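Lmo2349 protein (Listeria monocytogenes, PDB 4GVO) probably binds L-cystine or related amino acids outside the cell and delivers them to an ABC transporter for uptake. Local coordinates at residues H75-E78 and E82-K85; A174-N179 and A236-E241; K135-E138 and N142-E145; F200-G203 and L209-K212; L62-L65 and K69-I72. One frame throughout, in Å; residues are numbered along the deposited sequence.

Contact 1. Residues H75-E78 and E82-K85; sequences HQME and EREK. With HIS (histidine), chain E.
E78 and R83 are the nearest backbones here, their CA atoms 8.8 Å apart, so the long R83 side chain has to bridge from helix 81-86 back to the loop after strand 72-73. Together they form part of the amino-acid pocket of a family 3 solute-binding protein, here occupied by histidine and also seen with S-oxy cysteine. R83 runs extended from CG to NE and lays its guanidinium edge against the ligand carboxylate. NH2 of R83 donates to OXT of the histidine at 2.8 Å, while NH1 of R83 reaches its O, also at 2.8 Å and nearly straight (174°). NH1 has a second acceptor in E78 O, 2.9 Å away, met in the carbonyl plane on a lone pair; these in-plane partners at the guanidinium edge fix its rotation. The backbone N of E78 bonds to the same ligand O, and N128 N also bonds the ligand. On the amino side, E78 OE2 lies 2.7 Å from the ligand N, and N128 ND2 takes E78 OE1. M77, its chain bent at chi2 and chi3, crosses R83 at about a right angle and sets CE over the centre of one guanidinium face, 3.5 Å above the plane.

Contact 2. Residues A174-N179 and A236-E241; sequences AVDFQN and ADYSKE
The Y238 ring meets D176 at its edge: D176 OD2 lies close to the ring plane, beside the hydroxyl, while over one face sits CB of the preceding residue, D237, 3.6 Å above the plane and offset toward the rim. The D176 carboxylate is not coplanar with the ring; the two planes stand 59° apart, and the side chains cross at about a right angle. The contact itself is a single hydrogen bond from Y238 OH to D176 OD2, very short at 2.5 Å, so its exact length deserves caution. OD2 of D176 also comes within 3.4 Å of Y238 CE2. OD2 carries a second bond: a water donates to it at 2.7 Å and to D237 OD2 at 2.8 Å. That water spans two carboxylates whose OD2 atoms are 4.8 Å apart, and together with the tyrosine hydroxyl it would probably ease the repulsion between them. This is a contact of the protein surface, and in this two-lobed family it probably joins the C-terminal tail to the second lobe. D176 projects from helix 172-180, and Y238 belongs to the 3-10 turn following helix 225-234, near the C-terminus. The tyrosine side chain also rests on P172 and F173, at the start of helix 172-180, so the chain's tail leans against that helix across 57 residues of sequence.

Contact 3. Residues K135-E138 and N142-E145; sequences KINE and NNFE
N137 uses both ends of its side-chain amide on the backbone of one residue, F144. Its OD1 accepts from F144 N at 3.1 Å, a fairly straight bond (163°) with the donor tilted somewhat from the carbonyl plane. Its ND2 gives a hydrogen to F144 O at 2.9 Å, more bent, and coming from well above the plane of that carbonyl. The backbone oxygen of N137 is satisfied too, by N142 N at 2.8 Å, a bond spanning five residues that joins the end of helix 128-139 to the turn after it. Another polar neighbour comes close without bonding: N143 N is 3.1 Å from N137 OD1 but badly angled. N143 makes a backbone hydrogen bond with G118, and its side-chain OD1 accepts from Q140 NE2. With chi1 of F144 at 63°, between the backbone N and the carbonyl carbon, the ring folds back over N137. The amide and ring planes lie 23° apart, stacked, and CB of N137 makes a CH-pi contact 4.0 Å from the ring centroid. I136 CG2 touches the ring at its edge, by CE2. Between the bonds and the ring, the buried amide is fixed in rotation, and the pairing with one N-H and one C=O settles which end of it is oxygen as the chain turns from helix 128-139 into strand 145-148.

Contact 4. Residues F200-G203 and L209-K212; sequences FMLG and LSKK
A strand-to-helix connection of the mixed sheet sets this contact: L202 lies on strand 191-202, beyond it the chain turns, and helix 207-222 packs its first turn back against that leucine. The CA atoms of L202 and S210 come within 7.3 Å, and the contacts between the segments are made by side chains. L202 is turned toward the helix and splits its two methyls between neighbouring residues there. CD2 takes the leucine side, 3.8 Å from L209 CD2 and equally near L209 CG, the two side chains crossing at a slant. No hydrogen bond links the segments, so the join is one of shape and apolar contact. I72 of strand 72-73 packs on both leucines, extending the apolar cluster into the sheet, and L88 touches S210. In the turn itself, G203 N is held by E206 OE1. S210, with OG swung opposite its backbone N (chi1 -168°), presents its hydroxyl end to the other methyl: OG of S210 lies 3.8 Å from L202 CD1.

Contact 5. Residues L62-L65 and K69-I72; sequences LVSL and KVDI
S64 and L65 pack closely on the chain that leaves helix 61-66, while K69 marks the solvent side. On the tight side, S64 OG touches two aliphatic groups, 3.5 Å from K69 CB and 3.5 Å from V70 CG1. L65 turns CG opposite its backbone N (chi1 -175°), which carries CD1 across to the returning backbone: CD1 of L65 touches V70 O at 3.5 Å and D71 O at 3.6 Å. V70 CG2 lies 3.9 Å from L65 CB and close to L65 CA and N. A backbone bond from K69 N to S64 O, 2.9 Å long, ties the chain to the last turn of the helix. The loose side begins just past K69 CB: the rest of that lysine runs extended and leads away into solvent. D71 has its CB directed away, and its OD2 accepts from T12 N. The arrangement is the helix-to-strand half of a beta-alpha-beta crossover from strand 49-55 to strand 72-73, in which the chain comes off helix 61-66 and enters the second strand. V70 then rests on T12 of strand 9-15 and K54 of strand 49-55, and L65 meets M201 of strand 191-202 on the same sheet.

Contacts 1, 4 and 5 form one buried neighbourhood, their centres 12 Å apart: M201 packs on M77, R83 and L62, and L209 meets I72. Contacts 4 and 5 join helices to the mixed sheet, contact 4 by side-chain packing without a hydrogen bond, contact 5 with one backbone bond added, while contact 1 puts charge into the interior and pairs it with the ligand. Contact 3, about 22 Å from contact 1 between centres, shares with contact 5 the turn closing a helix, but secures it through a buried amide; the E82–K135 salt bridge ties it to contact 1. Contact 2 lies at the surface, across the chain's centre from contacts 1 and 5, relying on a hydroxyl, carboxylates and water.

Contact 1. Residues H75-E78 and E82-K85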
loop_
_atom_site.group_PDB
_atom_site.type_symbol
_atom_site.label_atom_id
_atom_site.label_comp_id
_atom_site.label_asym_id
_atom_site.label_seq_id
_atom_site.Cartn_x
_atom_site.Cartn_y
_atom_site.Cartn_z
ATOM N N HIS A 75 4.221 -4.636 -1.005
ATOM C CA HIS A 75 3.532 -3.935 0.042
ATOM C C HIS A 75 2.566 -2.935 -0.544
ATOM O O HIS A 75 2.639 -1.747 -0.244
ATOM C CB HIS A 75 4.547 -3.229 0.975
ATOM C CG HIS A 75 3.983 -2.825 2.325
ATOM N ND1 HIS A 75 2.989 -1.896 2.486
ATOM C CD2 HIS A 75 4.312 -3.267 3.607
ATOM C CE1 HIS A 75 2.705 -1.789 3.813
ATOM N NE2 HIS A 75 3.523 -2.587 4.493
ATOM N N GLN A 76 1.697 -3.394 -1.429
ATOM C CA GLN A 76 0.727 -2.497 -2.078
ATOM C C GLN A 76 1.420 -1.280 -2.695
ATOM O O GLN A 76 0.953 -0.134 -2.553
ATOM C CB GLN A 76 -0.367 -2.105 -1.112
ATOM C CG GLN A 76 -1.314 -3.256 -0.781
ATOM C CD GLN A 76 -2.200 -3.615 -1.951
ATOM O OE1 GLN A 76 -2.889 -2.753 -2.495
ATOM N NE2 GLN A 76 -2.158 -4.879 -2.360
ATOM N N MET A 77 2.550 -1.503 -3.377
ATOM C CA MET A 77 3.354 -0.364 -3.837
ATOM C C MET A 77 2.775 0.264 -5.110
ATOM O O MET A 77 2.694 -0.372 -6.168
ATOM C CB MET A 77 4.817 -0.776 -4.102
ATOM C CG MET A 77 5.510 -1.342 -2.856
ATOM S SD MET A 77 5.569 -0.231 -1.451
ATOM C CE MET A 77 6.944 0.819 -1.927
ATOM N N GLU A 78 2.425 1.545 -4.974
ATOM C CA GLU A 78 1.932 2.357 -6.060
ATOM C C GLU A 78 3.021 2.750 -7.015
ATOM O O GLU A 78 4.101 3.182 -6.601
ATOM C CB GLU A 78 1.291 3.609 -5.465
ATOM C CG GLU A 78 -0.014 3.349 -4.717
ATOM C CD GLU A 78 -0.369 4.535 -3.801
ATOM O OE1 GLU A 78 -0.659 5.633 -4.341
ATOM O OE2 GLU A 78 -0.326 4.397 -2.565
ATOM N N GLU A 82 8.646 9.003 -9.564
ATOM C CA GLU A 82 9.790 9.048 -8.645
ATOM C C GLU A 82 10.363 7.673 -8.385
ATOM O O GLU A 82 11.585 7.461 -8.441
ATOM C CB GLU A 82 9.391 9.698 -7.336
ATOM C CG GLU A 82 9.133 11.174 -7.486
ATOM C CD GLU A 82 7.747 11.560 -8.021
ATOM O OE1 GLU A 82 6.893 10.688 -8.363
ATOM O OE2 GLU A 82 7.550 12.803 -8.123
ATOM N N ARG A 83 9.494 6.706 -8.145
ATOM C CA ARG A 83 9.954 5.352 -7.911
ATOM C C ARG A 83 10.489 4.676 -9.162
ATOM O O ARG A 83 11.486 3.949 -9.063
ATOM C CB ARG A 83 8.817 4.514 -7.330
ATOM C CG ARG A 83 8.546 4.846 -5.873
ATOM C CD ARG A 83 7.284 4.175 -5.336
ATOM N NE ARG A 83 7.134 4.388 -3.904
ATOM C CZ ARG A 83 6.045 4.075 -3.237
ATOM N NH1 ARG A 83 4.979 3.578 -3.831
ATOM N NH2 ARG A 83 6.009 4.284 -1.941
ATOM N N GLU A 84 9.887 4.961 -10.331
ATOM C CA GLU A 84 10.366 4.391 -11.582
ATOM C C GLU A 84 11.725 4.896 -11.973
ATOM O O GLU A 84 12.433 4.222 -12.736
ATOM C CB GLU A 84 9.459 4.715 -12.757
ATOM C CG GLU A 84 8.120 4.061 -12.701
ATOM C CD GLU A 84 7.621 3.574 -14.043
ATOM O OE1 GLU A 84 6.862 4.319 -14.665
ATOM O OE2 GLU A 84 8.007 2.453 -14.485
ATOM N N LYS A 85 12.109 6.061 -11.465
ATOM C CA LYS A 85 13.439 6.559 -11.781
ATOM C C LYS A 85 14.508 5.706 -11.092
ATOM O O LYS A 85 15.620 5.605 -11.599
ATOM C CB LYS A 85 13.616 8.037 -11.461
ATOM C CG LYS A 85 13.885 8.391 -10.003
ATOM C CD LYS A 85 13.191 9.713 -9.725
ATOM C CE LYS A 85 13.303 10.243 -8.309
ATOM N NZ LYS A 85 13.370 9.229 -7.250
HETATM N N HIS E . 0.396 2.107 -1.271
HETATM C CA HIS E . 1.517 2.671 -0.458
HETATM C C HIS E . 2.638 3.193 -1.293
HETATM O O HIS E . 2.656 2.920 -2.503
HETATM C CB HIS E . 2.045 1.622 0.504
HETATM C CG HIS E . 1.277 1.585 1.790
HETATM N ND1 HIS E . -0.024 1.261 1.817
HETATM C CD2 HIS E . 1.635 1.917 3.119
HETATM C CE1 HIS E . -0.472 1.366 3.094
HETATM N NE2 HIS E . 0.555 1.738 3.872
HETATM O OXT HIS E . 3.524 3.903 -0.763
#

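Contact 2. Residues A174-N179 and A236-E241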
loop_
_atom_site.group_PDB
_atom_site.type_symbol
_atom_site.label_atom_id
_atom_site.label_comp_id
_atom_site.label_asym_id
_atom_site.label_seq_id
_atom_site.Cartn_x
_atom_site.Cartn_y
_atom_site.Cartn_z
ATOM N N ALA A 174 -9.005 0.005 2.337
ATOM C CA ALA A 174 -8.317 -0.003 3.602
ATOM C C ALA A 174 -9.166 0.644 4.700
ATOM O O ALA A 174 -9.240 0.138 5.828
ATOM C CB ALA A 174 -6.917 0.625 3.504
ATOM N N VAL A 175 -9.797 1.769 4.386
ATOM C CA VAL A 175 -10.693 2.479 5.276
ATOM C C VAL A 175 -11.867 1.561 5.663
ATOM O O VAL A 175 -12.204 1.437 6.840
ATOM C CB VAL A 175 -11.195 3.769 4.623
ATOM C CG1 VAL A 175 -12.353 4.381 5.452
ATOM C CG2 VAL A 175 -10.053 4.777 4.431
ATOM N N ASP A 176 -12.436 0.900 4.687
ATOM C CA ASP A 176 -13.580 0.082 4.949
ATOM C C ASP A 176 -13.249 -1.087 5.886
ATOM O O ASP A 176 -14.013 -1.408 6.819
ATOM C CB ASP A 176 -14.222 -0.433 3.657
ATOM C CG ASP A 176 -14.983 0.680 2.855
ATOM O OD1 ASP A 176 -15.032 1.843 3.322
ATOM O OD2 ASP A 176 -15.551 0.340 1.755
ATOM N N PHE A 177 -12.101 -1.730 5.659
ATOM C CA PHE A 177 -11.711 -2.856 6.498
ATOM C C PHE A 177 -11.436 -2.401 7.936
ATOM O O PHE A 177 -11.940 -3.002 8.922
ATOM C CB PHE A 177 -10.533 -3.650 5.925
ATOM C CG PHE A 177 -10.221 -4.892 6.720
ATOM C CD1 PHE A 177 -11.084 -5.964 6.679
ATOM C CD2 PHE A 177 -9.121 -4.964 7.541
ATOM C CE1 PHE A 177 -10.877 -7.080 7.432
ATOM C CE2 PHE A 177 -8.862 -6.110 8.262
ATOM C CZ PHE A 177 -9.765 -7.162 8.217
ATOM N N GLN A 178 -10.729 -1.284 8.081
ATOM C CA GLN A 178 -10.432 -0.775 9.412
ATOM C C GLN A 178 -11.732 -0.413 10.194
ATOM O O GLN A 178 -11.807 -0.679 11.399
ATOM C CB GLN A 178 -9.496 0.421 9.301
ATOM C CG GLN A 178 -9.027 0.924 10.642
ATOM C CD GLN A 178 -8.103 2.110 10.499
ATOM O OE1 GLN A 178 -6.892 1.967 10.181
ATOM N NE2 GLN A 178 -8.656 3.298 10.750
ATOM N N ASN A 179 -12.700 0.170 9.491
ATOM C CA ASN A 179 -13.931 0.586 10.120
ATOM C C ASN A 179 -14.732 -0.570 10.717
ATOM O O ASN A 179 -15.465 -0.370 11.683
ATOM C CB ASN A 179 -14.822 1.330 9.121
ATOM C CG ASN A 179 -14.426 2.773 8.931
ATOM O OD1 ASN A 179 -13.618 3.321 9.689
ATOM N ND2 ASN A 179 -14.939 3.372 7.862
ATOM N N ALA A 236 -15.522 -8.240 -1.427
ATOM C CA ALA A 236 -16.215 -8.281 -2.675
ATOM C C ALA A 236 -16.258 -6.913 -3.372
ATOM O O ALA A 236 -16.113 -6.860 -4.583
ATOM C CB ALA A 236 -17.636 -8.803 -2.458
ATOM N N ASP A 237 -16.443 -5.826 -2.611
ATOM C CA ASP A 237 -16.542 -4.465 -3.181
ATOM C C ASP A 237 -15.244 -4.024 -3.915
ATOM O O ASP A 237 -15.231 -3.076 -4.714
ATOM C CB ASP A 237 -16.806 -3.435 -2.063
ATOM C CG ASP A 237 -18.214 -3.440 -1.551
ATOM O OD1 ASP A 237 -19.057 -4.148 -2.124
ATOM O OD2 ASP A 237 -18.485 -2.676 -0.567
ATOM N N TYR A 238 -14.142 -4.691 -3.578
ATOM C CA TYR A 238 -12.801 -4.314 -4.061
ATOM C C TYR A 238 -12.117 -5.390 -4.882
ATOM O O TYR A 238 -10.930 -5.301 -5.174
ATOM C CB TYR A 238 -11.961 -3.877 -2.844
ATOM C CG TYR A 238 -12.609 -2.667 -2.205
ATOM C CD1 TYR A 238 -12.609 -1.428 -2.840
ATOM C CD2 TYR A 238 -13.285 -2.780 -1.001
ATOM C CE1 TYR A 238 -13.295 -0.343 -2.302
ATOM C CE2 TYR A 238 -13.923 -1.701 -0.432
ATOM C CZ TYR A 238 -13.943 -0.483 -1.105
ATOM O OH TYR A 238 -14.588 0.589 -0.538
ATOM N N SER A 239 -12.869 -6.433 -5.189
ATOM C CA SER A 239 -12.354 -7.607 -5.843
ATOM C C SER A 239 -12.692 -7.541 -7.345
ATOM O O SER A 239 -13.859 -7.362 -7.738
ATOM C CB SER A 239 -12.999 -8.831 -5.218
ATOM O OG SER A 239 -12.710 -9.979 -5.946
ATOM N N LYS A 240 -11.673 -7.771 -8.166
ATOM C CA LYS A 240 -11.776 -7.764 -9.624
ATOM C C LYS A 240 -11.030 -8.969 -10.227
ATOM O O LYS A 240 -10.191 -9.620 -9.557
ATOM C CB LYS A 240 -11.136 -6.510 -10.213
ATOM C CG LYS A 240 -11.662 -5.215 -9.660
ATOM C CD LYS A 240 -10.993 -4.075 -10.451
ATOM C CE LYS A 240 -11.291 -2.684 -9.934
ATOM N NZ LYS A 240 -10.708 -1.635 -10.855
ATOM N N GLU A 241 -11.383 -9.316 -11.473
ATOM C CA GLU A 241 -10.679 -10.355 -12.189
ATOM C C GLU A 241 -9.227 -9.948 -12.494
ATOM O O GLU A 241 -8.312 -10.795 -12.483
ATOM C CB GLU A 241 -11.465 -10.728 -13.445
ATOM C CG GLU A 241 -12.915 -11.129 -13.188
ATOM C CD GLU A 241 -13.696 -11.521 -14.450
ATOM O OE1 GLU A 241 -13.294 -11.146 -15.578
ATOM O OE2 GLU A 241 -14.749 -12.191 -14.303
HETATM O O HOH W 1 -16.952 -1.976 1.663
#

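Contact 3. Residues K135-E138 and N142-E145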
loop_
_atom_site.group_PDB
_atom_site.type_symbol
_atom_site.label_atom_id
_atom_site.label_comp_id
_atom_site.label_asym_id
_atom_site.label_seq_id
_atom_site.Cartn_x
_atom_site.Cartn_y
_atom_site.Cartn_z
ATOM N N LYS A 135 3.298 17.462 -2.460
ATOM C CA LYS A 135 3.200 18.250 -3.683
ATOM C C LYS A 135 2.026 19.213 -3.616
ATOM O O LYS A 135 2.128 20.352 -4.071
ATOM C CB LYS A 135 3.081 17.343 -4.874
ATOM C CG LYS A 135 4.355 16.587 -5.196
ATOM C CD LYS A 135 4.067 15.638 -6.303
ATOM C CE LYS A 135 5.317 14.937 -6.778
ATOM N NZ LYS A 135 5.028 13.873 -7.755
ATOM N N ILE A 136 0.896 18.773 -3.067
ATOM C CA ILE A 136 -0.251 19.656 -2.913
ATOM C C ILE A 136 0.005 20.806 -1.948
ATOM O O ILE A 136 -0.377 21.929 -2.189
ATOM C CB ILE A 136 -1.496 18.866 -2.482
ATOM C CG1 ILE A 136 -1.908 17.890 -3.626
ATOM C CG2 ILE A 136 -2.673 19.779 -2.048
ATOM C CD1 ILE A 136 -2.792 16.762 -3.144
ATOM N N ASN A 137 0.676 20.520 -0.834
ATOM C CA ASN A 137 1.059 21.548 0.086
ATOM C C ASN A 137 1.884 22.630 -0.608
ATOM O O ASN A 137 1.613 23.821 -0.455
ATOM C CB ASN A 137 1.762 20.921 1.326
ATOM C CG ASN A 137 1.678 21.771 2.570
ATOM O OD1 ASN A 137 0.952 22.756 2.621
ATOM N ND2 ASN A 137 2.478 21.429 3.570
ATOM N N GLU A 138 2.880 22.202 -1.387
ATOM C CA GLU A 138 3.732 23.148 -2.083
ATOM C C GLU A 138 2.901 23.978 -3.068
ATOM O O GLU A 138 3.038 25.216 -3.137
ATOM C CB GLU A 138 4.852 22.363 -2.780
ATOM C CG GLU A 138 5.832 23.293 -3.454
ATOM C CD GLU A 138 6.915 22.560 -4.198
ATOM O OE1 GLU A 138 6.630 21.513 -4.812
ATOM O OE2 GLU A 138 8.046 23.060 -4.160
ATOM N N ASN A 142 2.458 26.063 1.024
ATOM C CA ASN A 142 2.805 25.534 2.333
ATOM C C ASN A 142 1.789 25.959 3.384
ATOM O O ASN A 142 2.155 26.369 4.487
ATOM C CB ASN A 142 4.199 26.001 2.785
ATOM C CG ASN A 142 4.754 25.167 3.941
ATOM O OD1 ASN A 142 4.664 23.966 3.905
ATOM N ND2 ASN A 142 5.379 25.810 4.937
ATOM N N ASN A 143 0.511 25.822 3.047
ATOM C CA ASN A 143 -0.530 26.335 3.916
ATOM C C ASN A 143 -1.106 25.322 4.912
ATOM O O ASN A 143 -2.016 25.682 5.655
ATOM C CB ASN A 143 -1.640 27.076 3.131
ATOM C CG ASN A 143 -2.558 26.160 2.371
ATOM O OD1 ASN A 143 -2.234 25.012 2.136
ATOM N ND2 ASN A 143 -3.692 26.714 1.895
ATOM N N PHE A 144 -0.612 24.080 4.907
ATOM C CA PHE A 144 -0.946 23.119 5.909
ATOM C C PHE A 144 0.300 22.427 6.427
ATOM O O PHE A 144 1.392 22.647 5.921
ATOM C CB PHE A 144 -2.085 22.162 5.504
ATOM C CG PHE A 144 -1.819 21.281 4.327
ATOM C CD1 PHE A 144 -1.349 20.016 4.512
ATOM C CD2 PHE A 144 -2.153 21.690 3.035
ATOM C CE1 PHE A 144 -1.163 19.157 3.463
ATOM C CE2 PHE A 144 -1.965 20.828 1.960
ATOM C CZ PHE A 144 -1.455 19.558 2.181
ATOM N N GLU A 145 0.136 21.647 7.481
ATOM C CA GLU A 145 1.216 20.886 8.126
ATOM C C GLU A 145 1.044 19.432 7.799
ATOM O O GLU A 145 -0.059 18.930 7.924
ATOM C CB GLU A 145 1.173 21.060 9.657
ATOM C CG GLU A 145 2.243 20.237 10.361
ATOM C CD GLU A 145 2.199 20.348 11.876
ATOM O OE1 GLU A 145 1.379 21.129 12.408
ATOM O OE2 GLU A 145 3.046 19.674 12.522
#

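Contact 4. Residues F200-G203 and L209-K212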
loop_
_atom_site.group_PDB
_atom_site.type_symbol
_atom_site.label_atom_id
_atom_site.label_comp_id
_atom_site.label_asym_id
_atom_site.label_seq_id
_atom_site.Cartn_x
_atom_site.Cartn_y
_atom_site.Cartn_z
ATOM N N PHE A 200 4.634 -5.091 -8.017
ATOM C CA PHE A 200 5.885 -5.412 -7.334
ATOM C C PHE A 200 7.002 -4.463 -7.773
ATOM O O PHE A 200 6.989 -3.959 -8.901
ATOM C CB PHE A 200 6.301 -6.853 -7.594
ATOM C CG PHE A 200 5.268 -7.847 -7.155
ATOM C CD1 PHE A 200 5.082 -8.082 -5.816
ATOM C CD2 PHE A 200 4.460 -8.543 -8.076
ATOM C CE1 PHE A 200 4.145 -8.966 -5.372
ATOM C CE2 PHE A 200 3.467 -9.411 -7.623
ATOM C CZ PHE A 200 3.330 -9.652 -6.270
ATOM N N MET A 201 7.955 -4.237 -6.876
ATOM C CA MET A 201 9.096 -3.433 -7.179
ATOM C C MET A 201 10.340 -4.254 -7.080
ATOM O O MET A 201 10.488 -5.053 -6.147
ATOM C CB MET A 201 9.194 -2.220 -6.238
ATOM C CG MET A 201 8.018 -1.277 -6.411
ATOM S SD MET A 201 8.086 0.198 -5.368
ATOM C CE MET A 201 9.601 0.961 -5.939
ATOM N N LEU A 202 11.236 -4.055 -8.037
ATOM C CA LEU A 202 12.483 -4.826 -8.150
ATOM C C LEU A 202 13.638 -3.873 -8.447
ATOM O O LEU A 202 13.450 -2.731 -8.787
ATOM C CB LEU A 202 12.365 -5.849 -9.288
ATOM C CG LEU A 202 11.183 -6.824 -9.232
ATOM C CD1 LEU A 202 9.955 -6.301 -10.004
ATOM C CD2 LEU A 202 11.612 -8.194 -9.767
ATOM N N GLY A 203 14.852 -4.398 -8.377
ATOM C CA GLY A 203 15.992 -3.658 -8.908
ATOM C C GLY A 203 15.946 -3.580 -10.408
ATOM O O GLY A 203 15.431 -4.482 -11.062
ATOM N N LEU A 209 13.672 -11.824 -13.704
ATOM C CA LEU A 209 12.730 -12.104 -12.598
ATOM C C LEU A 209 11.404 -11.370 -12.785
ATOM O O LEU A 209 10.325 -11.936 -12.592
ATOM C CB LEU A 209 13.357 -11.753 -11.266
ATOM C CG LEU A 209 12.518 -11.894 -10.003
ATOM C CD1 LEU A 209 12.068 -13.346 -9.861
ATOM C CD2 LEU A 209 13.345 -11.439 -8.797
ATOM N N SER A 210 11.465 -10.101 -13.178
ATOM C CA SER A 210 10.238 -9.321 -13.395
ATOM C C SER A 210 9.339 -9.968 -14.450
ATOM O O SER A 210 8.100 -10.059 -14.271
ATOM C CB SER A 210 10.607 -7.888 -13.778
ATOM O OG SER A 210 9.472 -7.077 -13.725
ATOM N N LYS A 211 9.954 -10.422 -15.548
ATOM C CA LYS A 211 9.197 -11.110 -16.598
ATOM C C LYS A 211 8.534 -12.400 -16.087
ATOM O O LYS A 211 7.375 -12.668 -16.435
ATOM C CB LYS A 211 10.106 -11.393 -17.776
ATOM C CG LYS A 211 9.425 -11.958 -19.000
ATOM C CD LYS A 211 10.446 -12.202 -20.099
ATOM C CE LYS A 211 9.875 -13.063 -21.218
ATOM N NZ LYS A 211 10.901 -13.339 -22.277
ATOM N N LYS A 212 9.272 -13.169 -15.281
ATOM C CA LYS A 212 8.760 -14.413 -14.699
ATOM C C LYS A 212 7.584 -14.113 -13.781
ATOM O O LYS A 212 6.556 -14.805 -13.806
ATOM C CB LYS A 212 9.868 -15.194 -13.980
ATOM C CG LYS A 212 10.972 -15.715 -14.910
ATOM C CD LYS A 212 10.585 -16.971 -15.635
ATOM C CE LYS A 212 11.768 -17.527 -16.430
ATOM N NZ LYS A 212 11.401 -18.799 -17.090
#

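Contact 5. Residues L62-L65 and K69-I72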
loop_
_atom_site.group_PDB
_atom_site.type_symbol
_atom_site.label_atom_id
_atom_site.label_comp_id
_atom_site.label_asym_id
_atom_site.label_seq_id
_atom_site.Cartn_x
_atom_site.Cartn_y
_atom_site.Cartn_z
ATOM N N LEU A 62 12.132 0.237 0.678
ATOM C CA LEU A 62 12.874 0.701 -0.511
ATOM C C LEU A 62 14.340 1.061 -0.174
ATOM O O LEU A 62 15.218 1.003 -1.054
ATOM C CB LEU A 62 12.156 1.854 -1.224
ATOM C CG LEU A 62 10.805 1.480 -1.802
ATOM C CD1 LEU A 62 10.212 2.680 -2.536
ATOM C CD2 LEU A 62 10.985 0.254 -2.721
ATOM N N VAL A 63 14.631 1.334 1.096
ATOM C CA VAL A 63 16.032 1.486 1.530
ATOM C C VAL A 63 16.670 0.110 1.323
ATOM O O VAL A 63 17.770 0.015 0.743
ATOM C CB VAL A 63 16.097 1.954 3.024
ATOM C CG1 VAL A 63 17.535 1.965 3.508
ATOM C CG2 VAL A 63 15.449 3.335 3.168
ATOM N N SER A 64 16.013 -0.961 1.772
ATOM C CA SER A 64 16.536 -2.319 1.643
ATOM C C SER A 64 16.684 -2.735 0.185
ATOM O O SER A 64 17.721 -3.277 -0.234
ATOM C CB SER A 64 15.630 -3.250 2.442
ATOM O OG SER A 64 16.068 -4.584 2.475
ATOM N N LEU A 65 15.680 -2.432 -0.620
ATOM C CA LEU A 65 15.717 -2.775 -2.040
ATOM C C LEU A 65 16.861 -2.040 -2.732
ATOM O O LEU A 65 17.619 -2.658 -3.514
ATOM C CB LEU A 65 14.348 -2.498 -2.718
ATOM C CG LEU A 65 14.208 -2.928 -4.182
ATOM C CD1 LEU A 65 14.306 -4.456 -4.403
ATOM C CD2 LEU A 65 12.889 -2.399 -4.765
ATOM N N LYS A 69 19.358 -5.633 -0.407
ATOM C CA LYS A 69 19.152 -6.567 0.705
ATOM C C LYS A 69 17.838 -7.377 0.612
ATOM O O LYS A 69 17.615 -8.316 1.382
ATOM C CB LYS A 69 19.309 -5.830 2.039
ATOM C CG LYS A 69 20.761 -5.371 2.289
ATOM C CD LYS A 69 20.843 -4.404 3.463
ATOM C CE LYS A 69 22.258 -3.855 3.652
ATOM N NZ LYS A 69 22.264 -2.608 4.469
ATOM N N VAL A 70 16.965 -6.943 -0.295
ATOM C CA VAL A 70 15.858 -7.745 -0.788
ATOM C C VAL A 70 15.885 -7.676 -2.336
ATOM O O VAL A 70 16.479 -6.764 -2.912
ATOM C CB VAL A 70 14.499 -7.296 -0.242
ATOM C CG1 VAL A 70 14.420 -7.472 1.308
ATOM C CG2 VAL A 70 14.160 -5.881 -0.689
ATOM N N ASP A 71 15.245 -8.640 -2.989
ATOM C CA ASP A 71 15.123 -8.688 -4.424
ATOM C C ASP A 71 13.839 -8.109 -4.986
ATOM O O ASP A 71 13.806 -7.626 -6.126
ATOM C CB ASP A 71 15.286 -10.132 -4.913
ATOM C CG ASP A 71 16.580 -10.784 -4.423
ATOM O OD1 ASP A 71 17.665 -10.166 -4.580
ATOM O OD2 ASP A 71 16.533 -11.916 -3.855
ATOM N N ILE A 72 12.783 -8.154 -4.196
ATOM C CA ILE A 72 11.455 -7.680 -4.573
ATOM C C ILE A 72 10.835 -7.078 -3.363
ATOM O O ILE A 72 11.086 -7.578 -2.253
ATOM C CB ILE A 72 10.527 -8.849 -4.992
ATOM C CG1 ILE A 72 11.090 -9.570 -6.204
ATOM C CG2 ILE A 72 9.103 -8.356 -5.265
ATOM C CD1 ILE A 72 10.210 -10.707 -6.737
#